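Local coordinates for putative flagella-related protein H (Methanocaldococcus jannaschii DSM 2661, PDB 4WIA) that probably binds and hydrolyses ATP, with magnesium as cofactor, as an accessory component of the archaeal flagellum (archaellum), at residues 140-145 / 173-178. Numbering follows the deposited sequence.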
loop_
_atom_site.group_PDB
_atom_site.type_symbol
_atom_site.label_atom_id
_atom_site.label_comp_id
_atom_site.label_asym_id
_atom_site.label_seq_id
_atom_site.Cartn_x
_atom_site.Cartn_y
_atom_site.Cartn_z
ATOM N N VAL A 140 -4.241 41.190 7.920
ATOM C CA VAL A 140 -3.314 40.107 7.670
ATOM C C VAL A 140 -2.759 40.316 6.269
ATOM O O VAL A 140 -3.531 40.431 5.299
ATOM C CB VAL A 140 -3.974 38.711 7.748
ATOM C CG1 VAL A 140 -2.937 37.617 7.481
ATOM C CG2 VAL A 140 -4.642 38.505 9.094
ATOM N N ASN A 141 -1.432 40.347 6.162
ATOM C CA ASN A 141 -0.750 40.383 4.855
ATOM C C ASN A 141 0.008 39.072 4.514
ATOM O O ASN A 141 0.044 38.105 5.297
ATOM C CB ASN A 141 0.135 41.642 4.745
ATOM C CG ASN A 141 1.401 41.584 5.591
ATOM O OD1 ASN A 141 2.082 40.574 5.680
ATOM N ND2 ASN A 141 1.744 42.715 6.177
ATOM N N VAL A 142 0.573 39.050 3.316
ATOM C CA VAL A 142 1.204 37.849 2.735
ATOM C C VAL A 142 2.406 37.365 3.519
ATOM O O VAL A 142 2.552 36.176 3.723
ATOM C CB VAL A 142 1.561 38.080 1.240
ATOM C CG1 VAL A 142 2.181 36.827 0.601
ATOM C CG2 VAL A 142 0.281 38.426 0.511
ATOM N N ASP A 143 3.256 38.283 3.961
ATOM C CA ASP A 143 4.412 37.930 4.784
ATOM C C ASP A 143 3.972 37.168 6.039
ATOM O O ASP A 143 4.666 36.259 6.500
ATOM C CB ASP A 143 5.166 39.204 5.189
ATOM C CG ASP A 143 5.739 39.932 4.003
ATOM O OD1 ASP A 143 6.468 39.313 3.199
ATOM O OD2 ASP A 143 5.467 41.132 3.859
ATOM N N ASP A 144 2.832 37.592 6.604
ATOM C CA ASP A 144 2.278 36.954 7.813
ATOM C C ASP A 144 1.817 35.563 7.474
ATOM O O ASP A 144 2.025 34.618 8.224
ATOM C CB ASP A 144 1.065 37.706 8.357
ATOM C CG ASP A 144 1.387 39.141 8.805
ATOM O OD1 ASP A 144 2.459 39.401 9.384
ATOM O OD2 ASP A 144 0.523 40.005 8.590
ATOM N N LEU A 145 1.128 35.454 6.358
ATOM C CA LEU A 145 0.638 34.165 5.946
ATOM C C LEU A 145 1.795 33.213 5.667
ATOM O O LEU A 145 1.771 32.053 6.091
ATOM C CB LEU A 145 -0.228 34.306 4.701
ATOM C CG LEU A 145 -0.847 33.013 4.190
ATOM C CD1 LEU A 145 -1.918 32.499 5.146
ATOM C CD2 LEU A 145 -1.389 33.274 2.798
ATOM N N LEU A 173 3.336 38.255 -5.587
ATOM C CA LEU A 173 3.741 36.963 -6.170
ATOM C C LEU A 173 5.203 36.668 -5.854
ATOM O O LEU A 173 5.528 35.562 -5.441
ATOM C CB LEU A 173 3.500 36.975 -7.686
ATOM C CG LEU A 173 2.033 37.018 -8.141
ATOM C CD1 LEU A 173 1.891 37.350 -9.636
ATOM C CD2 LEU A 173 1.311 35.746 -7.779
ATOM N N THR A 174 6.074 37.658 -6.063
ATOM C CA THR A 174 7.499 37.538 -5.733
ATOM C C THR A 174 7.741 37.035 -4.307
ATOM O O THR A 174 8.671 36.277 -4.072
ATOM C CB THR A 174 8.179 38.892 -5.885
ATOM O OG1 THR A 174 8.146 39.315 -7.259
ATOM C CG2 THR A 174 9.619 38.830 -5.419
ATOM N N ILE A 175 6.894 37.441 -3.361
ATOM C CA ILE A 175 7.064 37.050 -1.961
ATOM C C ILE A 175 6.725 35.613 -1.785
ATOM O O ILE A 175 7.388 34.874 -1.070
ATOM C CB ILE A 175 6.181 37.924 -1.004
ATOM C CG1 ILE A 175 6.697 39.359 -0.994
ATOM C CG2 ILE A 175 6.167 37.356 0.415
ATOM C CD1 ILE A 175 5.697 40.358 -0.465
ATOM N N ILE A 176 5.632 35.212 -2.411
ATOM C CA ILE A 176 5.192 33.828 -2.308
ATOM C C ILE A 176 6.274 32.946 -2.897
ATOM O O ILE A 176 6.616 31.907 -2.342
ATOM C CB ILE A 176 3.836 33.630 -3.026
ATOM C CG1 ILE A 176 2.749 34.423 -2.277
ATOM C CG2 ILE A 176 3.459 32.155 -3.101
ATOM C CD1 ILE A 176 1.434 34.530 -3.033
ATOM N N ARG A 177 6.795 33.359 -4.044
ATOM C CA ARG A 177 7.782 32.537 -4.776
ATOM C C ARG A 177 9.019 32.377 -3.930
ATOM O O ARG A 177 9.600 31.304 -3.883
ATOM C CB ARG A 177 8.169 33.181 -6.113
ATOM C CG ARG A 177 7.103 33.177 -7.190
ATOM C CD ARG A 177 7.550 34.113 -8.288
ATOM N NE ARG A 177 6.597 34.364 -9.375
ATOM C CZ ARG A 177 6.202 35.572 -9.841
ATOM N NH1 ARG A 177 5.342 35.652 -10.859
ATOM N NH2 ARG A 177 6.639 36.698 -9.326
ATOM N N THR A 178 9.451 33.465 -3.283
ATOM C CA THR A 178 10.590 33.385 -2.372
ATOM C C THR A 178 10.339 32.399 -1.223
ATOM O O THR A 178 11.210 31.633 -0.831
ATOM C CB THR A 178 10.971 34.789 -1.843
ATOM O OG1 THR A 178 11.479 35.555 -2.944
ATOM C CG2 THR A 178 12.060 34.713 -0.765
#
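The first turn of helix 142-153 meets the middle of helix 170-179 where the CA atoms of D143 and I175 stand 7.3 Å apart, and side chains alone bridge the gap. V142, apolar and beta-branched, points its CB toward helix 170-179, and with CG1 anti to the backbone N (chi1 -178°) this branch does the touching. V142 CG1 lies 3.8 Å from CG1 of I176, the two side chains crossing at about a right angle, and 4.0 Å from CG2 of I175. Both V142 and I176 are buried, as suits aliphatic residues: V142 also rests on I133 of helix 129-134, and I176 on I31 of strand 29-33. Toward solvent the apolar patch ends at D143, whose carboxylate can stay hydrated while its OD1 lies 3.4 Å from CG2 of I175 and 3.9 Å from CD1 of the same residue. Replacing I175 by an alanine would probably open a gap beside V142 CG1 and leave the D143 carboxylate freer to turn. N141 is the N-cap of helix 142-153: D144 N donates to N141 OD1 over 3.2 Å, and N141 N returns a nearly straight bond (168°) to D144 OD2. Asparagine and aspartate suit these places because their short side chains can fold back to accept from backbone N-H groups at the helix start. This capping box starts a helix that leads into strand 158-163 of the KaiC-like P-loop NTPase core; helix 170-179 comes after that strand, on the way to strand 182-191.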